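Long-range contacts in endo-beta-1,4-glucanase (Bacillus licheniformis, PDB 2JEN), which hydrolyses beta-1,4-glucosidic bonds of xyloglucan, a plant cell wall polysaccharide, as a family 12 endoglucanase: residues M73-N78 against P90-G95; W98-T103 against K145-S150; Y132-D137 against F240-F245. The protein carries 1 engineered substitution. All blocks are in the same frame, centred on the assembly; numbering follows the deposited sequence.

How the contacts relate
Contact 1 comes first along the chain: a connection of eleven residues, mostly loop, takes 73-78 in one sheet across to 90-95 in the other. It is complete before contact 2 opens at 98-103, just beyond the end of strand 91-95. The two touch through T103 OG1, which probably bonds G95 N. Contact 2 closes at 145-150, but 132-137 lies in between and finds its partner only at 240-245, so contacts 2 and 3 cross; their nearest atoms stay about 7 Å apart. Contact 3 borders contact 1: I92 N probably bonds F240 O between neighbouring strands 91-95 and 234-244 of one sheet, and W75 NE1 of strand 72-79 in the other sheet probably bonds T242 OG1.

Contact 1 (M73-N78 against P90-G95); sequences MGWVWN and PSIVSG
The indole of W75 takes P90 over one face. P90 CB stands 3.4 Å from the centroid of the five-membered ring of W75, only 11° off the ring normal, a CH-pi contact made almost from straight overhead. P90 CG stands just beyond the CD1–NE1 rim of the indole, 3.3 Å from W75 CD1, while P90 O lies above the benzene half near its rim, 3.2 Å from W75 CZ2. S91 N is on this same face, again toward the rim. At the edge, close to the ring plane, I92 CG1 meets W75 CZ3 at 4.1 Å. W75 CG, between the backbone N and the carbonyl carbon (chi1 47°), starts the indole toward P90. Beyond the indole, the extended chain of M73 crosses I92 at about a right angle, and M73 CE touches I92 CD1 at 3.8 Å. No hydrogen bond links the segments; the indole N-H is taken by T242 OG1. The two strands face each other from different sheets of the sandwich, 8.6 Å apart at closest approach: 73-78 runs between strands 62-67 and 247-260, whereas 91-95 lies between 46-49 and 234-244.

Contact 2 (W98-T103 against K145-S150); sequences WTEGYT and KASWDS. With BGC (beta-D-glucopyranose), chain B; BGC (beta-D-glucopyranose), chain C.
Two irregular loops meet at the glycan-binding cleft, one following strand 91-95 and the other joining strands 131-141 and 154-163, and each brings one tryptophan, W98 and W148, to it. The W98 indole is a sugar platform: C1 of the chain C glucose stands 4.0 Å above the W98 ring plane, over its centre. At the edge of that indole, near its plane, W98 CD1 meets W148 O at 3.3 Å. The chain B glucose is held next door, its O2 donating to W98 O at 2.9 Å. W148 CE3 lies 3.8 Å from C4 of the same sugar, whose O6 lies in plane at the indole edge. An alanine in place of W98 would probably cost the chain C glucose its platform and open a gap beside W148 O and W139.

Farther from the sugars, A146 is gripped at both backbone polar atoms. Its N donates to Y102 OH at 2.9 Å in a fairly straight bond (163°). A146 O receives G101 N at 3.3 Å, in the carbonyl plane but bent at the hydrogen (135°), and also a water at 2.8 Å. G101 N bonds weakly to T99 O as well, across the inverse gamma turn centred on E100. On the other loop S147 N donates to S150 OG at 2.8 Å, bracing the type I turn from S147 to S150. Much of the polar join therefore uses main-chain atoms, with a tyrosine hydroxyl serving as acceptor, and the sugars are met by two aromatic rings and a backbone carbonyl, a mixture consistent with binding an uncharged glucan chain.

Contact 3 (Y132-D137 against F240-F245); sequences YNAAYD and FGTEVF. With GLC (alpha-D-glucopyranose), chain D; GLC (alpha-D-glucopyranose), chain E; XYS (alpha-D-xylopyranose), chain F.
First torsions start N133 and E243 toward each other: N133 CG lies between the backbone N and the carbonyl carbon (chi1 64°), E243 CG anti to its carbonyl carbon, beside the backbone N. The E243 chain is extended beyond CG. The amide and carboxylate meet nearly coplanar. N133 ND2 donates within the amide plane to E243 OE1 at 2.9 Å; OE1 takes this N-H on its anti lone pair, away from OE2, which helps to set the turn of the carboxylate. At the other end of the amide, E243 N reaches N133 OD1 at 2.9 Å, from 39° above that carbonyl plane. On the main chain, N133 N donates to E243 O at 3.0 Å. With E243 N drawn to the side chain, N133 O is left without a polar partner in the model and lies against T242 CA, CB and CG2.

This is antiparallel pairing in the cleft-lining sheet of the family 12 beta-sandwich. A135 and G241 form a hydrogen-bonded pair, A135 N reaching G241 O at 2.8 Å; Y136 with F240 and Y132 with V244 are non-hydrogen-bonded pairs. The side chains of these last four share one face of the sheet, where Y136 and F240 also meet W256 and V122. There the edge of F240 meets the face of Y136 in a T-shaped stack, centroids 5.0 Å apart and planes at 61°, with F240 CD2 over the centre of the tyrosine.

In the cleft, E243 OE1 accepts O3 of the chain E glucose at 2.6 Å, and E243 OE2 accepts O6 of the chain D glucose at 2.8 Å. F245 lies alongside, xylose C5 over one ring face, 3.6 Å from F245 CD2, while Y132 CA and O2 of the chain E glucose meet the ring edge.

Contact 1 (M73-N78 against P90-G95)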
loop_
_atom_site.group_PDB
_atom_site.type_symbol
_atom_site.label_atom_id
_atom_site.label_comp_id
_atom_site.label_asym_id
_atom_site.label_seq_id
_atom_site.Cartn_x
_atom_site.Cartn_y
_atom_site.Cartn_z
ATOM N N MET A 73 -9.511 -12.489 16.103
ATOM C CA MET A 73 -8.875 -12.850 14.838
ATOM C C MET A 73 -9.881 -12.684 13.734
ATOM O O MET A 73 -11.096 -12.568 14.026
ATOM C CB MET A 73 -8.327 -14.271 14.892
ATOM C CG MET A 73 -9.371 -15.321 15.091
ATOM S SD MET A 73 -8.678 -16.982 15.264
ATOM C CE MET A 73 -10.008 -17.847 16.116
ATOM N N GLY A 74 -9.440 -12.715 12.484
ATOM C CA GLY A 74 -10.397 -12.526 11.405
ATOM C C GLY A 74 -9.703 -12.186 10.111
ATOM O O GLY A 74 -8.549 -12.583 9.886
ATOM N N TRP A 75 -10.411 -11.498 9.240
ATOM C CA TRP A 75 -9.886 -11.127 7.931
ATOM C C TRP A 75 -10.694 -9.972 7.359
ATOM O O TRP A 75 -11.807 -9.736 7.781
ATOM C CB TRP A 75 -9.799 -12.314 6.965
ATOM C CG TRP A 75 -11.033 -13.174 6.898
ATOM C CD1 TRP A 75 -12.107 -13.013 6.068
ATOM C CD2 TRP A 75 -11.283 -14.375 7.642
ATOM N NE1 TRP A 75 -13.030 -13.995 6.306
ATOM C CE2 TRP A 75 -12.541 -14.869 7.239
ATOM C CE3 TRP A 75 -10.571 -15.088 8.615
ATOM C CZ2 TRP A 75 -13.118 -16.002 7.795
ATOM C CZ3 TRP A 75 -11.154 -16.209 9.173
ATOM C CH2 TRP A 75 -12.415 -16.657 8.753
ATOM N N VAL A 76 -10.075 -9.265 6.425
ATOM C CA VAL A 76 -10.550 -8.062 5.827
ATOM C C VAL A 76 -10.397 -8.266 4.310
ATOM O O VAL A 76 -9.390 -8.825 3.873
ATOM C CB VAL A 76 -9.664 -6.921 6.354
ATOM C CG1 VAL A 76 -10.254 -5.576 5.957
ATOM C CG2 VAL A 76 -9.464 -7.067 7.918
ATOM N N TRP A 77 -11.338 -7.788 3.516
ATOM C CA TRP A 77 -11.305 -8.060 2.089
ATOM C C TRP A 77 -11.906 -6.947 1.241
ATOM O O TRP A 77 -12.713 -6.119 1.712
ATOM C CB TRP A 77 -12.078 -9.351 1.764
ATOM C CG TRP A 77 -13.576 -9.320 1.982
ATOM C CD1 TRP A 77 -14.523 -8.882 1.118
ATOM C CD2 TRP A 77 -14.292 -9.774 3.145
ATOM N NE1 TRP A 77 -15.784 -9.035 1.669
ATOM C CE2 TRP A 77 -15.663 -9.590 2.905
ATOM C CE3 TRP A 77 -13.903 -10.323 4.362
ATOM C CZ2 TRP A 77 -16.639 -9.977 3.821
ATOM C CZ3 TRP A 77 -14.887 -10.684 5.289
ATOM C CH2 TRP A 77 -16.228 -10.529 4.984
ATOM N N ASN A 78 -11.518 -6.975 -0.022
ATOM C CA ASN A 78 -12.116 -6.176 -1.057
ATOM C C ASN A 78 -12.076 -6.919 -2.373
ATOM O O ASN A 78 -10.992 -7.212 -2.875
ATOM C CB ASN A 78 -11.321 -4.874 -1.226
ATOM C CG ASN A 78 -11.810 -4.023 -2.344
ATOM O OD1 ASN A 78 -13.001 -3.855 -2.530
ATOM N ND2 ASN A 78 -10.893 -3.508 -3.133
ATOM N N PRO A 90 -11.478 -16.968 2.539
ATOM C CA PRO A 90 -10.665 -16.789 3.750
ATOM C C PRO A 90 -11.353 -17.552 4.880
ATOM O O PRO A 90 -12.585 -17.525 5.004
ATOM C CB PRO A 90 -10.692 -15.263 3.989
ATOM C CG PRO A 90 -11.964 -14.798 3.257
ATOM C CD PRO A 90 -12.046 -15.710 2.044
ATOM N N SER A 91 -10.566 -18.245 5.691
ATOM C CA SER A 91 -11.108 -19.270 6.544
ATOM C C SER A 91 -10.117 -19.703 7.589
ATOM O O SER A 91 -8.913 -19.436 7.490
ATOM C CB SER A 91 -11.508 -20.465 5.683
ATOM O OG SER A 91 -10.477 -20.785 4.763
ATOM N N ILE A 92 -10.650 -20.363 8.625
ATOM C CA ILE A 92 -9.856 -21.169 9.542
ATOM C C ILE A 92 -9.974 -22.622 9.128
ATOM O O ILE A 92 -11.079 -23.099 8.901
ATOM C CB ILE A 92 -10.311 -21.008 11.002
ATOM C CG1 ILE A 92 -10.301 -19.543 11.408
ATOM C CG2 ILE A 92 -9.452 -21.879 11.915
ATOM C CD1 ILE A 92 -11.033 -19.268 12.764
ATOM N N VAL A 93 -8.844 -23.327 9.102
ATOM C CA VAL A 93 -8.762 -24.752 8.732
ATOM C C VAL A 93 -8.389 -25.524 9.966
ATOM O O VAL A 93 -7.370 -25.241 10.594
ATOM C CB VAL A 93 -7.734 -24.992 7.597
ATOM C CG1 VAL A 93 -7.514 -26.480 7.306
ATOM C CG2 VAL A 93 -8.150 -24.246 6.347
ATOM N N SER A 94 -9.115 -26.608 10.239
ATOM C CA SER A 94 -8.656 -27.738 11.047
ATOM C C SER A 94 -8.631 -28.999 10.237
ATOM O O SER A 94 -9.625 -29.315 9.605
ATOM C CB SER A 94 -9.599 -27.903 12.241
ATOM O OG SER A 94 -9.014 -28.831 13.145
ATOM N N GLY A 95 -7.520 -29.712 10.241
ATOM C CA GLY A 95 -7.371 -30.914 9.462
ATOM C C GLY A 95 -6.629 -30.697 8.189
ATOM O O GLY A 95 -5.565 -30.066 8.165
#

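Contact 2 (W98-T103 against K145-S150)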
loop_
_atom_site.group_PDB
_atom_site.type_symbol
_atom_site.label_atom_id
_atom_site.label_comp_id
_atom_site.label_asym_id
_atom_site.label_seq_id
_atom_site.Cartn_x
_atom_site.Cartn_y
_atom_site.Cartn_z
ATOM N N TRP A 98 -5.851 -29.776 0.943
ATOM C CA TRP A 98 -4.894 -30.019 -0.137
ATOM C C TRP A 98 -3.467 -29.882 0.398
ATOM O O TRP A 98 -2.608 -29.231 -0.188
ATOM C CB TRP A 98 -5.178 -29.103 -1.323
ATOM C CG TRP A 98 -6.354 -29.582 -2.153
ATOM C CD1 TRP A 98 -6.280 -30.399 -3.245
ATOM C CD2 TRP A 98 -7.741 -29.297 -1.965
ATOM N NE1 TRP A 98 -7.529 -30.617 -3.751
ATOM C CE2 TRP A 98 -8.448 -29.967 -2.981
ATOM C CE3 TRP A 98 -8.457 -28.562 -1.033
ATOM C CZ2 TRP A 98 -9.823 -29.903 -3.091
ATOM C CZ3 TRP A 98 -9.821 -28.522 -1.135
ATOM C CH2 TRP A 98 -10.486 -29.194 -2.157
ATOM N N THR A 99 -3.243 -30.540 1.519
ATOM C CA THR A 99 -1.973 -30.585 2.200
ATOM C C THR A 99 -1.522 -32.036 2.309
ATOM O O THR A 99 -2.294 -32.960 2.162
ATOM C CB THR A 99 -2.082 -29.977 3.626
ATOM O OG1 THR A 99 -3.229 -30.485 4.314
ATOM C CG2 THR A 99 -2.145 -28.458 3.577
ATOM N N GLU A 100 -0.234 -32.228 2.586
ATOM C CA GLU A 100 0.241 -33.576 2.908
ATOM C C GLU A 100 -0.102 -33.844 4.356
ATOM O O GLU A 100 0.694 -33.643 5.279
ATOM C CB GLU A 100 1.733 -33.773 2.631
ATOM C CG GLU A 100 2.302 -35.178 3.010
ATOM C CD GLU A 100 1.398 -36.392 2.676
ATOM O OE1 GLU A 100 1.065 -36.600 1.495
ATOM O OE2 GLU A 100 1.046 -37.170 3.600
ATOM N N GLY A 101 -1.307 -34.320 4.575
ATOM C CA GLY A 101 -1.767 -34.610 5.894
ATOM C C GLY A 101 -2.660 -33.560 6.521
ATOM O O GLY A 101 -3.299 -32.781 5.845
ATOM N N TYR A 102 -2.733 -33.631 7.836
ATOM C CA TYR A 102 -3.758 -33.026 8.648
ATOM C C TYR A 102 -3.077 -32.234 9.769
ATOM O O TYR A 102 -2.078 -32.714 10.340
ATOM C CB TYR A 102 -4.638 -34.101 9.311
ATOM C CG TYR A 102 -5.167 -35.150 8.316
ATOM C CD1 TYR A 102 -4.390 -36.190 7.886
ATOM C CD2 TYR A 102 -6.472 -35.078 7.811
ATOM C CE1 TYR A 102 -4.864 -37.128 6.993
ATOM C CE2 TYR A 102 -6.962 -36.012 6.915
ATOM C CZ TYR A 102 -6.160 -37.047 6.506
ATOM O OH TYR A 102 -6.608 -38.030 5.619
ATOM N N THR A 103 -3.655 -31.118 10.191
ATOM C CA THR A 103 -3.044 -30.347 11.279
ATOM C C THR A 103 -2.919 -31.186 12.548
ATOM O O THR A 103 -3.760 -32.031 12.882
ATOM C CB THR A 103 -3.801 -29.045 11.574
ATOM O OG1 THR A 103 -5.155 -29.331 11.899
ATOM C CG2 THR A 103 -3.747 -28.025 10.391
ATOM N N LYS A 145 -5.469 -41.134 4.397
ATOM C CA LYS A 145 -4.146 -40.571 4.140
ATOM C C LYS A 145 -4.235 -39.531 3.009
ATOM O O LYS A 145 -3.547 -39.597 2.000
ATOM C CB LYS A 145 -3.168 -41.688 3.783
ATOM C CG LYS A 145 -2.920 -42.663 4.929
ATOM C CD LYS A 145 -2.189 -42.007 6.115
ATOM C CE LYS A 145 -1.681 -43.037 7.145
ATOM N NZ LYS A 145 -2.628 -43.337 8.263
ATOM N N ALA A 146 -5.121 -38.562 3.194
ATOM C CA ALA A 146 -5.294 -37.490 2.219
ATOM C C ALA A 146 -4.010 -36.685 2.085
ATOM O O ALA A 146 -3.374 -36.333 3.073
ATOM C CB ALA A 146 -6.473 -36.607 2.579
ATOM N N SER A 147 -3.641 -36.427 0.845
ATOM C CA SER A 147 -2.439 -35.705 0.505
ATOM C C SER A 147 -2.747 -34.485 -0.356
ATOM O O SER A 147 -3.899 -34.073 -0.494
ATOM C CB SER A 147 -1.495 -36.655 -0.216
ATOM O OG SER A 147 -0.221 -36.062 -0.357
ATOM N N TRP A 148 -1.719 -33.862 -0.890
ATOM C CA TRP A 148 -1.870 -32.553 -1.506
ATOM C C TRP A 148 -2.694 -32.596 -2.792
ATOM O O TRP A 148 -3.202 -31.567 -3.234
ATOM C CB TRP A 148 -0.497 -31.921 -1.785
ATOM C CG TRP A 148 0.303 -32.680 -2.750
ATOM C CD1 TRP A 148 1.152 -33.696 -2.467
ATOM C CD2 TRP A 148 0.311 -32.526 -4.167
ATOM N NE1 TRP A 148 1.719 -34.174 -3.622
ATOM C CE2 TRP A 148 1.202 -33.483 -4.682
ATOM C CE3 TRP A 148 -0.353 -31.685 -5.054
ATOM C CZ2 TRP A 148 1.456 -33.602 -6.044
ATOM C CZ3 TRP A 148 -0.086 -31.800 -6.408
ATOM C CH2 TRP A 148 0.792 -32.751 -6.880
ATOM N N ASP A 149 -2.814 -33.781 -3.389
ATOM C CA ASP A 149 -3.579 -33.962 -4.625
ATOM C C ASP A 149 -4.742 -34.923 -4.451
ATOM O O ASP A 149 -5.245 -35.475 -5.430
ATOM C CB ASP A 149 -2.645 -34.458 -5.743
ATOM C CG ASP A 149 -1.898 -35.707 -5.383
ATOM O OD1 ASP A 149 -2.010 -36.213 -4.240
ATOM O OD2 ASP A 149 -1.185 -36.238 -6.307
ATOM N N SER A 150 -5.199 -35.145 -3.225
ATOM C CA SER A 150 -6.311 -36.060 -3.015
ATOM C C SER A 150 -7.632 -35.336 -3.147
ATOM O O SER A 150 -8.036 -34.614 -2.248
ATOM C CB SER A 150 -6.236 -36.714 -1.634
ATOM O OG SER A 150 -5.014 -37.415 -1.413
HETATM C C2 BGC B . -1.983 -27.676 -3.464
HETATM C C3 BGC B . -0.524 -27.512 -3.881
HETATM C C4 BGC B . -0.311 -27.937 -5.327
HETATM C C5 BGC B . -1.296 -27.210 -6.227
HETATM C C6 BGC B . -1.106 -27.574 -7.704
HETATM C C1 BGC B . -2.904 -27.027 -4.499
HETATM O O2 BGC B . -2.201 -27.127 -2.163
HETATM O O3 BGC B . 0.313 -28.293 -3.053
HETATM O O4 BGC B . 1.033 -27.664 -5.699
HETATM O O5 BGC B . -2.615 -27.509 -5.802
HETATM O O6 BGC B . -1.799 -28.767 -8.012
HETATM C C2 BGC C . -7.483 -26.732 -5.869
HETATM C C3 BGC C . -6.167 -27.425 -5.498
HETATM C C4 BGC C . -5.277 -26.528 -4.660
HETATM C C5 BGC C . -6.026 -25.949 -3.474
HETATM C C6 BGC C . -5.266 -24.851 -2.694
HETATM C C1 BGC C . -8.107 -26.227 -4.598
HETATM O O2 BGC C . -8.417 -27.616 -6.487
HETATM O O3 BGC C . -5.451 -27.793 -6.672
HETATM O O4 BGC C . -4.249 -27.343 -4.119
HETATM O O5 BGC C . -7.222 -25.381 -3.944
HETATM O O6 BGC C . -4.736 -23.826 -3.564
HETATM O O HOH W 1 -2.007 -38.065 4.783
#

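Contact 3 (Y132-D137 against F240-F245)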
loop_
_atom_site.group_PDB
_atom_site.type_symbol
_atom_site.label_atom_id
_atom_site.label_comp_id
_atom_site.label_asym_id
_atom_site.label_seq_id
_atom_site.Cartn_x
_atom_site.Cartn_y
_atom_site.Cartn_z
ATOM N N TYR A 132 -21.876 -12.446 -0.011
ATOM C CA TYR A 132 -20.956 -13.283 0.762
ATOM C C TYR A 132 -21.777 -14.212 1.619
ATOM O O TYR A 132 -22.983 -14.041 1.772
ATOM C CB TYR A 132 -20.018 -12.420 1.620
ATOM C CG TYR A 132 -20.729 -11.510 2.584
ATOM C CD1 TYR A 132 -21.116 -11.952 3.838
ATOM C CD2 TYR A 132 -21.078 -10.209 2.223
ATOM C CE1 TYR A 132 -21.807 -11.124 4.702
ATOM C CE2 TYR A 132 -21.757 -9.385 3.076
ATOM C CZ TYR A 132 -22.132 -9.836 4.300
ATOM O OH TYR A 132 -22.804 -9.014 5.188
ATOM N N ASN A 133 -21.099 -15.153 2.249
ATOM C CA ASN A 133 -21.679 -15.975 3.320
ATOM C C ASN A 133 -20.689 -16.126 4.466
ATOM O O ASN A 133 -19.556 -15.604 4.398
ATOM C CB ASN A 133 -22.124 -17.336 2.751
ATOM C CG ASN A 133 -21.015 -18.178 2.222
ATOM O OD1 ASN A 133 -19.906 -18.156 2.768
ATOM N ND2 ASN A 133 -21.305 -18.974 1.184
ATOM N N ALA A 134 -21.140 -16.758 5.549
ATOM C CA ALA A 134 -20.262 -17.275 6.574
ATOM C C ALA A 134 -20.645 -18.737 6.714
ATOM O O ALA A 134 -21.831 -19.039 6.979
ATOM C CB ALA A 134 -20.408 -16.539 7.892
ATOM N N ALA A 135 -19.715 -19.640 6.485
ATOM C CA ALA A 135 -20.038 -21.043 6.325
ATOM C C ALA A 135 -18.934 -21.968 6.795
ATOM O O ALA A 135 -17.746 -21.721 6.507
ATOM C CB ALA A 135 -20.364 -21.369 4.860
ATOM N N TYR A 136 -19.325 -23.060 7.459
ATOM C CA TYR A 136 -18.462 -24.193 7.620
ATOM C C TYR A 136 -18.323 -24.918 6.300
ATOM O O TYR A 136 -19.296 -25.008 5.537
ATOM C CB TYR A 136 -18.994 -25.189 8.629
ATOM C CG TYR A 136 -18.831 -24.761 10.063
ATOM C CD1 TYR A 136 -17.649 -24.998 10.748
ATOM C CD2 TYR A 136 -19.851 -24.078 10.749
ATOM C CE1 TYR A 136 -17.486 -24.586 12.046
ATOM C CE2 TYR A 136 -19.686 -23.653 12.054
ATOM C CZ TYR A 136 -18.498 -23.925 12.723
ATOM O OH TYR A 136 -18.332 -23.525 14.046
ATOM N N ASP A 137 -17.145 -25.465 6.065
ATOM C CA ASP A 137 -16.858 -26.346 4.917
ATOM C C ASP A 137 -16.166 -27.569 5.458
ATOM O O ASP A 137 -15.096 -27.467 6.089
ATOM C CB ASP A 137 -15.979 -25.635 3.883
ATOM C CG ASP A 137 -16.087 -26.181 2.481
ATOM O OD1 ASP A 137 -17.119 -26.751 2.077
ATOM O OD2 ASP A 137 -15.156 -25.979 1.712
ATOM N N PHE A 240 -14.009 -23.020 8.642
ATOM C CA PHE A 240 -15.043 -21.998 8.775
ATOM C C PHE A 240 -14.527 -20.740 8.121
ATOM O O PHE A 240 -13.410 -20.296 8.412
ATOM C CB PHE A 240 -15.369 -21.690 10.229
ATOM C CG PHE A 240 -16.400 -20.603 10.392
ATOM C CD1 PHE A 240 -16.017 -19.308 10.619
ATOM C CD2 PHE A 240 -17.752 -20.883 10.264
ATOM C CE1 PHE A 240 -16.970 -18.302 10.720
ATOM C CE2 PHE A 240 -18.692 -19.897 10.344
ATOM C CZ PHE A 240 -18.307 -18.602 10.595
ATOM N N GLY A 241 -15.330 -20.151 7.239
ATOM C CA GLY A 241 -14.886 -18.928 6.600
ATOM C C GLY A 241 -15.982 -18.224 5.883
ATOM O O GLY A 241 -17.169 -18.516 6.117
ATOM N N THR A 242 -15.611 -17.232 5.080
ATOM C CA THR A 242 -16.574 -16.454 4.316
ATOM C C THR A 242 -16.299 -16.648 2.845
ATOM O O THR A 242 -15.284 -16.190 2.349
ATOM C CB THR A 242 -16.524 -14.968 4.678
ATOM O OG1 THR A 242 -15.197 -14.484 4.440
ATOM C CG2 THR A 242 -16.874 -14.674 6.132
ATOM N N GLU A 243 -17.211 -17.263 2.097
ATOM C CA GLU A 243 -17.094 -17.218 0.635
ATOM C C GLU A 243 -17.508 -15.841 0.213
ATOM O O GLU A 243 -18.571 -15.349 0.609
ATOM C CB GLU A 243 -17.993 -18.233 -0.061
ATOM C CG GLU A 243 -17.641 -19.690 0.213
ATOM C CD GLU A 243 -18.457 -20.661 -0.604
ATOM O OE1 GLU A 243 -19.675 -20.704 -0.444
ATOM O OE2 GLU A 243 -17.867 -21.387 -1.425
ATOM N N VAL A 244 -16.656 -15.165 -0.565
ATOM C CA VAL A 244 -16.947 -13.830 -1.030
ATOM C C VAL A 244 -17.098 -13.865 -2.544
ATOM O O VAL A 244 -16.228 -14.379 -3.259
ATOM C CB VAL A 244 -15.866 -12.809 -0.655
ATOM C CG1 VAL A 244 -16.302 -11.413 -1.182
ATOM C CG2 VAL A 244 -15.619 -12.807 0.869
ATOM N N PHE A 245 -18.250 -13.373 -3.022
ATOM C CA PHE A 245 -18.572 -13.250 -4.410
ATOM C C PHE A 245 -18.222 -11.846 -4.903
ATOM O O PHE A 245 -17.688 -11.651 -5.999
ATOM C CB PHE A 245 -20.043 -13.560 -4.624
ATOM C CG PHE A 245 -20.448 -14.931 -4.190
ATOM C CD1 PHE A 245 -20.742 -15.189 -2.851
ATOM C CD2 PHE A 245 -20.518 -15.968 -5.093
ATOM C CE1 PHE A 245 -21.106 -16.474 -2.435
ATOM C CE2 PHE A 245 -20.928 -17.257 -4.671
ATOM C CZ PHE A 245 -21.218 -17.490 -3.348
HETATM C C1 GLC D . -17.851 -25.406 -1.654
HETATM C C2 GLC D . -17.102 -25.953 -2.866
HETATM C C3 GLC D . -15.660 -26.160 -2.484
HETATM C C4 GLC D . -15.062 -24.811 -2.100
HETATM C C5 GLC D . -15.902 -24.317 -0.914
HETATM C C6 GLC D . -15.363 -23.048 -0.241
HETATM O O1 GLC D . -19.222 -25.239 -1.887
HETATM O O2 GLC D . -17.538 -27.208 -3.339
HETATM O O3 GLC D . -15.074 -26.838 -3.598
HETATM O O4 GLC D . -13.729 -24.962 -1.664
HETATM O O5 GLC D . -17.247 -24.155 -1.341
HETATM O O6 GLC D . -15.195 -21.994 -1.165
HETATM C C1 GLC E . -21.919 -21.580 -5.423
HETATM C C2 GLC E . -22.044 -21.791 -3.933
HETATM C C3 GLC E . -20.697 -21.998 -3.283
HETATM C C4 GLC E . -19.842 -23.024 -4.030
HETATM C C5 GLC E . -19.880 -22.709 -5.535
HETATM C C6 GLC E . -19.147 -23.789 -6.325
HETATM O O2 GLC E . -22.642 -20.649 -3.357
HETATM O O3 GLC E . -20.901 -22.445 -1.967
HETATM O O4 GLC E . -18.515 -23.025 -3.503
HETATM O O5 GLC E . -21.217 -22.689 -5.979
HETATM O O6 GLC E . -18.910 -23.312 -7.651
HETATM C C1 XYS F . -25.509 -17.325 -6.059
HETATM C C2 XYS F . -26.578 -16.401 -6.582
HETATM C C3 XYS F . -25.949 -15.145 -7.145
HETATM C C4 XYS F . -25.062 -14.519 -6.083
HETATM C C5 XYS F . -24.070 -15.569 -5.621
HETATM O O2 XYS F . -27.361 -17.065 -7.583
HETATM O O3 XYS F . -26.944 -14.230 -7.583
HETATM O O4 XYS F . -24.330 -13.459 -6.680
HETATM O O5 XYS F . -24.727 -16.714 -5.078
#